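Local structure of putative L-alanine-DL-glutamate epimerase (Burkholderia xenovorans, 3GO2) at residues E215-Y229 / L236-Y249. The protein probably acts as a racemase or epimerase of the mandelate racemase/muconate lactonizing enzyme family and binds magnesium. Residues are numbered along the deposited sequence; the frame is centred on the assembly and turned at random. Where two conformers were deposited one is given.
Sequences EILLDLNFNAKPEGY and LADFDLFWVEIDSY. With MG (magnesium ion), chain B; MG (magnesium ion), chain C.
The side chains of Asp219 and Glu245 cross at a slant, their carboxylates stacked with planes 14° apart, a pairing of like charges that the magnesium ion and Lys163 probably make tolerable. Asp219 OD2 binds the metal at 2.3 Å and Glu245 OE1 at 2.6 Å; Glu269 completes the protein ligands. Glu245 reaches it fully extended, CG opposite the backbone N (chi1 -173°), while its OE2 forms a salt bridge with Lys163. Asp219 OD1 turns back to accept Asn221 N in an Asx turn, which helps fix the carboxylate's rotation. Beneath the site the parallel strands are joined by backbone hydrogen bonds, among them Glu245 N to Leu218 O at 2.8 Å. Two residues earlier on each segment, and on the carboxylates' face of the sheet, Leu217 CD2 sits over the indole of Trp243, 3.7 Å from the centroid of its five-membered ring. Val244 points to the opposite face, where its CG1 is 3.5 Å from Leu220 CD1, tighter than usual carbon contact. Further on, Ile246 CG2 covers one face of Tyr229 and Ala224 CB the other, and Asp247 CB stands 9° off the normal of the Phe222 ring, 3.4 Å from its centroid. Strand 215-219, helix 226-235 and strand 243-245 thus form a beta-alpha-beta unit of the enolase-superfamily barrel, whose C-terminal strand ends carry the metal-binding carboxylates.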
loop_
_atom_site.group_PDB
_atom_site.type_symbol
_atom_site.label_atom_id
_atom_site.label_comp_id
_atom_site.label_asym_id
_atom_site.label_seq_id
_atom_site.Cartn_x
_atom_site.Cartn_y
_atom_site.Cartn_z
ATOM N N GLU A 215 29.662 -3.854 -25.832
ATOM C CA GLU A 215 28.432 -4.196 -25.091
ATOM C C GLU A 215 27.308 -4.541 -26.056
ATOM O O GLU A 215 27.234 -3.984 -27.142
ATOM C CB GLU A 215 28.020 -3.012 -24.236
ATOM C CG GLU A 215 28.978 -2.717 -23.118
ATOM C CD GLU A 215 28.614 -3.407 -21.843
ATOM O OE1 GLU A 215 27.627 -4.168 -21.826
ATOM O OE2 GLU A 215 29.308 -3.167 -20.847
ATOM N N ILE A 216 26.433 -5.468 -25.664
ATOM C CA ILE A 216 25.312 -5.883 -26.499
ATOM C C ILE A 216 24.008 -5.532 -25.772
ATOM O O ILE A 216 23.826 -5.891 -24.609
ATOM C CB ILE A 216 25.376 -7.398 -26.796
ATOM C CG1 ILE A 216 26.589 -7.691 -27.704
ATOM C CG2 ILE A 216 24.108 -7.887 -27.477
ATOM C CD1 ILE A 216 26.846 -9.164 -27.931
ATOM N N LEU A 217 23.148 -4.798 -26.468
ATOM C CA LEU A 217 21.803 -4.446 -26.020
ATOM C C LEU A 217 20.824 -5.321 -26.793
ATOM O O LEU A 217 21.033 -5.606 -27.984
ATOM C CB LEU A 217 21.499 -2.966 -26.309
ATOM C CG LEU A 217 22.258 -1.894 -25.523
ATOM C CD1 LEU A 217 23.823 -1.873 -25.785
ATOM C CD2 LEU A 217 21.638 -0.565 -25.897
ATOM N N LEU A 218 19.732 -5.719 -26.136
ATOM C CA LEU A 218 18.707 -6.557 -26.739
ATOM C C LEU A 218 17.362 -5.836 -26.648
ATOM O O LEU A 218 16.913 -5.516 -25.562
ATOM C CB LEU A 218 18.609 -7.909 -26.054
ATOM C CG LEU A 218 17.508 -8.858 -26.547
ATOM C CD1 LEU A 218 17.664 -9.213 -28.053
ATOM C CD2 LEU A 218 17.492 -10.139 -25.689
ATOM N N ASP A 219 16.744 -5.579 -27.784
ATOM C CA ASP A 219 15.431 -4.923 -27.811
ATOM C C ASP A 219 14.373 -5.954 -28.160
ATOM O O ASP A 219 14.371 -6.557 -29.259
ATOM C CB ASP A 219 15.464 -3.789 -28.837
ATOM C CG ASP A 219 14.289 -2.840 -28.751
ATOM O OD1 ASP A 219 13.327 -3.098 -27.990
ATOM O OD2 ASP A 219 14.328 -1.826 -29.498
ATOM N N LEU A 220 13.438 -6.119 -27.230
ATOM C CA LEU A 220 12.293 -6.987 -27.408
ATOM C C LEU A 220 11.012 -6.270 -27.811
ATOM O O LEU A 220 9.993 -6.921 -28.067
ATOM C CB LEU A 220 12.059 -7.772 -26.125
ATOM C CG LEU A 220 13.261 -8.538 -25.611
ATOM C CD1 LEU A 220 12.914 -9.209 -24.239
ATOM C CD2 LEU A 220 13.746 -9.577 -26.657
ATOM N N ASN A 221 11.060 -4.936 -27.870
ATOM C CA ASN A 221 9.916 -4.121 -28.231
ATOM C C ASN A 221 8.671 -4.580 -27.436
ATOM O O ASN A 221 8.762 -4.734 -26.230
ATOM C CB ASN A 221 9.705 -4.105 -29.745
ATOM C CG ASN A 221 10.803 -3.364 -30.493
ATOM O OD1 ASN A 221 10.754 -2.129 -30.670
ATOM N ND2 ASN A 221 11.776 -4.096 -30.932
ATOM N N PHE A 222 7.540 -4.789 -28.114
ATOM C CA PHE A 222 6.314 -5.235 -27.465
ATOM C C PHE A 222 6.033 -6.712 -27.800
ATOM O O PHE A 222 4.877 -7.113 -27.881
ATOM C CB PHE A 222 5.102 -4.436 -27.975
ATOM C CG PHE A 222 5.031 -2.967 -27.563
ATOM C CD1 PHE A 222 4.255 -2.569 -26.465
ATOM C CD2 PHE A 222 5.586 -1.978 -28.365
ATOM C CE1 PHE A 222 4.105 -1.218 -26.153
ATOM C CE2 PHE A 222 5.441 -0.640 -28.046
ATOM C CZ PHE A 222 4.688 -0.260 -26.956
ATOM N N ASN A 223 7.084 -7.504 -28.031
ATOM C CA ASN A 223 6.919 -8.832 -28.650
ATOM C C ASN A 223 6.585 -9.999 -27.743
ATOM O O ASN A 223 6.512 -11.138 -28.222
ATOM C CB ASN A 223 8.163 -9.153 -29.493
ATOM C CG ASN A 223 8.267 -8.247 -30.690
ATOM O OD1 ASN A 223 7.266 -8.018 -31.384
ATOM N ND2 ASN A 223 9.449 -7.678 -30.928
ATOM N N ALA A 224 6.325 -9.741 -26.472
ATOM C CA ALA A 224 5.805 -10.775 -25.568
ATOM C C ALA A 224 4.858 -10.206 -24.519
ATOM O O ALA A 224 4.563 -8.991 -24.509
ATOM C CB ALA A 224 6.969 -11.502 -24.898
ATOM N N LYS A 225 4.364 -11.107 -23.668
ATOM C CA LYS A 225 3.713 -10.743 -22.428
ATOM C C LYS A 225 4.707 -10.971 -21.278
ATOM O O LYS A 225 5.699 -11.689 -21.430
ATOM C CB LYS A 225 2.469 -11.584 -22.219
ATOM C CG LYS A 225 1.523 -11.624 -23.431
ATOM C CD LYS A 225 1.010 -10.260 -23.859
ATOM C CE LYS A 225 0.039 -10.345 -25.048
ATOM N NZ LYS A 225 -1.325 -10.897 -24.688
ATOM N N PRO A 226 4.439 -10.413 -20.105
ATOM C CA PRO A 226 5.321 -10.691 -18.964
ATOM C C PRO A 226 5.788 -12.158 -18.800
ATOM O O PRO A 226 6.965 -12.422 -18.583
ATOM C CB PRO A 226 4.474 -10.224 -17.781
ATOM C CG PRO A 226 3.741 -9.050 -18.348
ATOM C CD PRO A 226 3.409 -9.415 -19.764
ATOM N N GLU A 227 4.873 -13.111 -18.957
ATOM C CA GLU A 227 5.227 -14.524 -18.934
ATOM C C GLU A 227 6.392 -14.830 -19.869
ATOM O O GLU A 227 7.320 -15.549 -19.505
ATOM C CB GLU A 227 4.030 -15.359 -19.385
ATOM C CG GLU A 227 4.338 -16.855 -19.507
ATOM C CD GLU A 227 3.258 -17.652 -20.218
ATOM O OE1 GLU A 227 2.300 -17.060 -20.781
ATOM O OE2 GLU A 227 3.400 -18.901 -20.232
ATOM N N GLY A 228 6.284 -14.338 -21.095
ATOM C CA GLY A 228 7.287 -14.634 -22.140
ATOM C C GLY A 228 8.573 -13.862 -21.923
ATOM O O GLY A 228 9.652 -14.397 -22.154
ATOM N N TYR A 229 8.485 -12.604 -21.498
ATOM C CA TYR A 229 9.702 -11.848 -21.141
ATOM C C TYR A 229 10.489 -12.595 -20.059
ATOM O O TYR A 229 11.704 -12.716 -20.146
ATOM C CB TYR A 229 9.362 -10.406 -20.711
ATOM C CG TYR A 229 8.700 -9.568 -21.781
ATOM C CD1 TYR A 229 9.349 -9.296 -22.968
ATOM C CD2 TYR A 229 7.448 -8.972 -21.579
ATOM C CE1 TYR A 229 8.768 -8.518 -23.947
ATOM C CE2 TYR A 229 6.865 -8.179 -22.549
ATOM C CZ TYR A 229 7.526 -7.962 -23.741
ATOM O OH TYR A 229 6.979 -7.167 -24.717
ATOM N N LEU A 236 18.396 -16.406 -21.053
ATOM C CA LEU A 236 19.585 -15.573 -21.264
ATOM C C LEU A 236 20.210 -15.122 -19.965
ATOM O O LEU A 236 20.907 -14.107 -19.910
ATOM C CB LEU A 236 19.215 -14.360 -22.117
ATOM C CG LEU A 236 18.580 -14.668 -23.464
ATOM C CD1 LEU A 236 18.187 -13.372 -24.158
ATOM C CD2 LEU A 236 19.506 -15.546 -24.351
ATOM N N ALA A 237 19.987 -15.872 -18.902
ATOM C CA ALA A 237 20.369 -15.426 -17.574
ATOM C C ALA A 237 21.876 -15.210 -17.440
ATOM O O ALA A 237 22.323 -14.329 -16.684
ATOM C CB ALA A 237 19.901 -16.435 -16.540
ATOM N N ASP A 238 22.652 -16.005 -18.175
ATOM C CA ASP A 238 24.118 -15.971 -18.077
ATOM C C ASP A 238 24.790 -15.120 -19.158
ATOM O O ASP A 238 26.029 -15.069 -19.254
ATOM C CB ASP A 238 24.650 -17.401 -18.140
ATOM C CG ASP A 238 24.316 -18.196 -16.898
ATOM O OD1 ASP A 238 24.311 -19.439 -16.983
ATOM O OD2 ASP A 238 24.056 -17.587 -15.839
ATOM N N PHE A 239 24.002 -14.469 -19.993
ATOM C CA PHE A 239 24.555 -13.581 -21.005
ATOM C C PHE A 239 24.907 -12.238 -20.417
ATOM O O PHE A 239 24.232 -11.753 -19.508
ATOM C CB PHE A 239 23.531 -13.341 -22.090
ATOM C CG PHE A 239 23.608 -14.291 -23.187
ATOM C CD1 PHE A 239 24.376 -14.002 -24.301
ATOM C CD2 PHE A 239 22.915 -15.488 -23.118
ATOM C CE1 PHE A 239 24.448 -14.891 -25.338
ATOM C CE2 PHE A 239 22.974 -16.386 -24.151
ATOM C CZ PHE A 239 23.734 -16.093 -25.264
ATOM N N ASP A 240 25.953 -11.612 -20.930
ATOM C CA ASP A 240 26.261 -10.255 -20.525
ATOM C C ASP A 240 25.506 -9.266 -21.417
ATOM O O ASP A 240 25.870 -9.084 -22.570
ATOM C CB ASP A 240 27.760 -10.016 -20.635
ATOM C CG ASP A 240 28.167 -8.613 -20.255
ATOM O OD1 ASP A 240 27.488 -7.979 -19.418
ATOM O OD2 ASP A 240 29.209 -8.165 -20.785
ATOM N N LEU A 241 24.419 -8.677 -20.908
ATOM C CA LEU A 241 23.637 -7.707 -21.689
ATOM C C LEU A 241 23.603 -6.339 -21.014
ATOM O O LEU A 241 23.294 -6.218 -19.825
ATOM C CB LEU A 241 22.195 -8.189 -21.895
ATOM C CG LEU A 241 22.059 -9.538 -22.610
ATOM C CD1 LEU A 241 20.651 -10.116 -22.560
ATOM C CD2 LEU A 241 22.512 -9.365 -24.056
ATOM N N PHE A 242 23.879 -5.313 -21.801
ATOM C CA PHE A 242 23.904 -3.924 -21.342
ATOM C C PHE A 242 22.517 -3.517 -20.877
ATOM O O PHE A 242 22.345 -2.893 -19.837
ATOM C CB PHE A 242 24.367 -3.065 -22.510
ATOM C CG PHE A 242 24.456 -1.597 -22.238
ATOM C CD1 PHE A 242 25.687 -0.992 -22.025
ATOM C CD2 PHE A 242 23.335 -0.788 -22.306
ATOM C CE1 PHE A 242 25.763 0.375 -21.856
ATOM C CE2 PHE A 242 23.423 0.578 -22.099
ATOM C CZ PHE A 242 24.635 1.161 -21.900
ATOM N N TRP A 243 21.519 -3.913 -21.659
ATOM C CA TRP A 243 20.146 -3.829 -21.244
ATOM C C TRP A 243 19.280 -4.789 -22.053
ATOM O O TRP A 243 19.648 -5.207 -23.164
ATOM C CB TRP A 243 19.607 -2.388 -21.259
ATOM C CG TRP A 243 19.203 -1.719 -22.554
ATOM C CD1 TRP A 243 18.546 -2.270 -23.627
ATOM C CD2 TRP A 243 19.336 -0.329 -22.835
ATOM N NE1 TRP A 243 18.293 -1.310 -24.572
ATOM C CE2 TRP A 243 18.749 -0.099 -24.103
ATOM C CE3 TRP A 243 19.870 0.766 -22.122
ATOM C CZ2 TRP A 243 18.715 1.162 -24.683
ATOM C CZ3 TRP A 243 19.835 2.010 -22.697
ATOM C CH2 TRP A 243 19.259 2.209 -23.976
ATOM N N VAL A 244 18.106 -5.089 -21.498
ATOM C CA VAL A 244 17.030 -5.747 -22.234
ATOM C C VAL A 244 15.867 -4.751 -22.231
ATOM O O VAL A 244 15.405 -4.289 -21.190
ATOM C CB VAL A 244 16.583 -7.058 -21.601
ATOM C CG1 VAL A 244 15.416 -7.656 -22.391
ATOM C CG2 VAL A 244 17.737 -8.018 -21.522
ATOM N N GLU A 245 15.453 -4.381 -23.434
ATOM C CA GLU A 245 14.477 -3.336 -23.660
ATOM C C GLU A 245 13.115 -3.931 -23.938
ATOM O O GLU A 245 12.954 -4.762 -24.855
ATOM C CB GLU A 245 14.959 -2.493 -24.842
ATOM C CG GLU A 245 14.187 -1.270 -25.143
ATOM C CD GLU A 245 14.874 -0.397 -26.231
ATOM O OE1 GLU A 245 14.187 0.482 -26.779
ATOM O OE2 GLU A 245 16.091 -0.555 -26.500
ATOM N N ILE A 246 12.144 -3.522 -23.117
ATOM C CA ILE A 246 10.796 -4.073 -23.152
ATOM C C ILE A 246 9.808 -2.916 -23.087
ATOM O O ILE A 246 9.775 -2.215 -22.093
ATOM C CB ILE A 246 10.538 -4.995 -21.954
ATOM C CG1 ILE A 246 11.482 -6.205 -21.976
ATOM C CG2 ILE A 246 9.045 -5.460 -21.942
ATOM C CD1 ILE A 246 11.425 -7.115 -20.734
ATOM N N ASP A 247 9.020 -2.726 -24.141
ATOM C CA ASP A 247 7.936 -1.761 -24.135
ATOM C C ASP A 247 6.690 -2.444 -23.583
ATOM O O ASP A 247 6.394 -3.586 -23.907
ATOM C CB ASP A 247 7.705 -1.202 -25.529
ATOM C CG ASP A 247 8.880 -0.439 -26.021
ATOM O OD1 ASP A 247 9.268 0.544 -25.348
ATOM O OD2 ASP A 247 9.429 -0.841 -27.064
ATOM N N SER A 248 5.962 -1.725 -22.739
ATOM C CA SER A 248 4.804 -2.271 -22.052
ATOM C C SER A 248 3.893 -1.154 -21.621
ATOM O O SER A 248 4.367 -0.093 -21.165
ATOM C CB SER A 248 5.280 -3.014 -20.798
ATOM O OG SER A 248 4.183 -3.580 -20.099
ATOM N N TYR A 249 2.582 -1.422 -21.675
ATOM C CA TYR A 249 1.597 -0.541 -21.092
ATOM C C TYR A 249 1.067 -1.076 -19.739
ATOM O O TYR A 249 0.006 -0.657 -19.260
ATOM C CB TYR A 249 0.473 -0.344 -22.095
ATOM C CG TYR A 249 0.915 0.416 -23.333
ATOM C CD1 TYR A 249 1.552 1.629 -23.211
ATOM C CD2 TYR A 249 0.677 -0.079 -24.620
ATOM C CE1 TYR A 249 1.945 2.354 -24.310
ATOM C CE2 TYR A 249 1.067 0.659 -25.743
ATOM C CZ TYR A 249 1.696 1.877 -25.565
ATOM O OH TYR A 249 2.101 2.642 -26.635
HETATM MG MG MG B . 13.353 0.242 -29.263
HETATM MG MG MG C . 2.614 5.043 -26.612
HETATM O O HOH W 1 27.097 -6.526 -23.104
HETATM O O HOH W 2 26.747 -5.354 -19.461
HETATM O O HOH W 3 11.967 -0.803 -27.631
HETATM O O HOH W 4 8.681 -0.440 -29.540
HETATM O O HOH W 5 12.417 0.185 -30.786
HETATM O O HOH W 6 4.794 -5.677 -23.701
HETATM O O HOH W 7 0.834 6.414 -27.355
HETATM O O HOH W 8 1.587 5.719 -24.408
#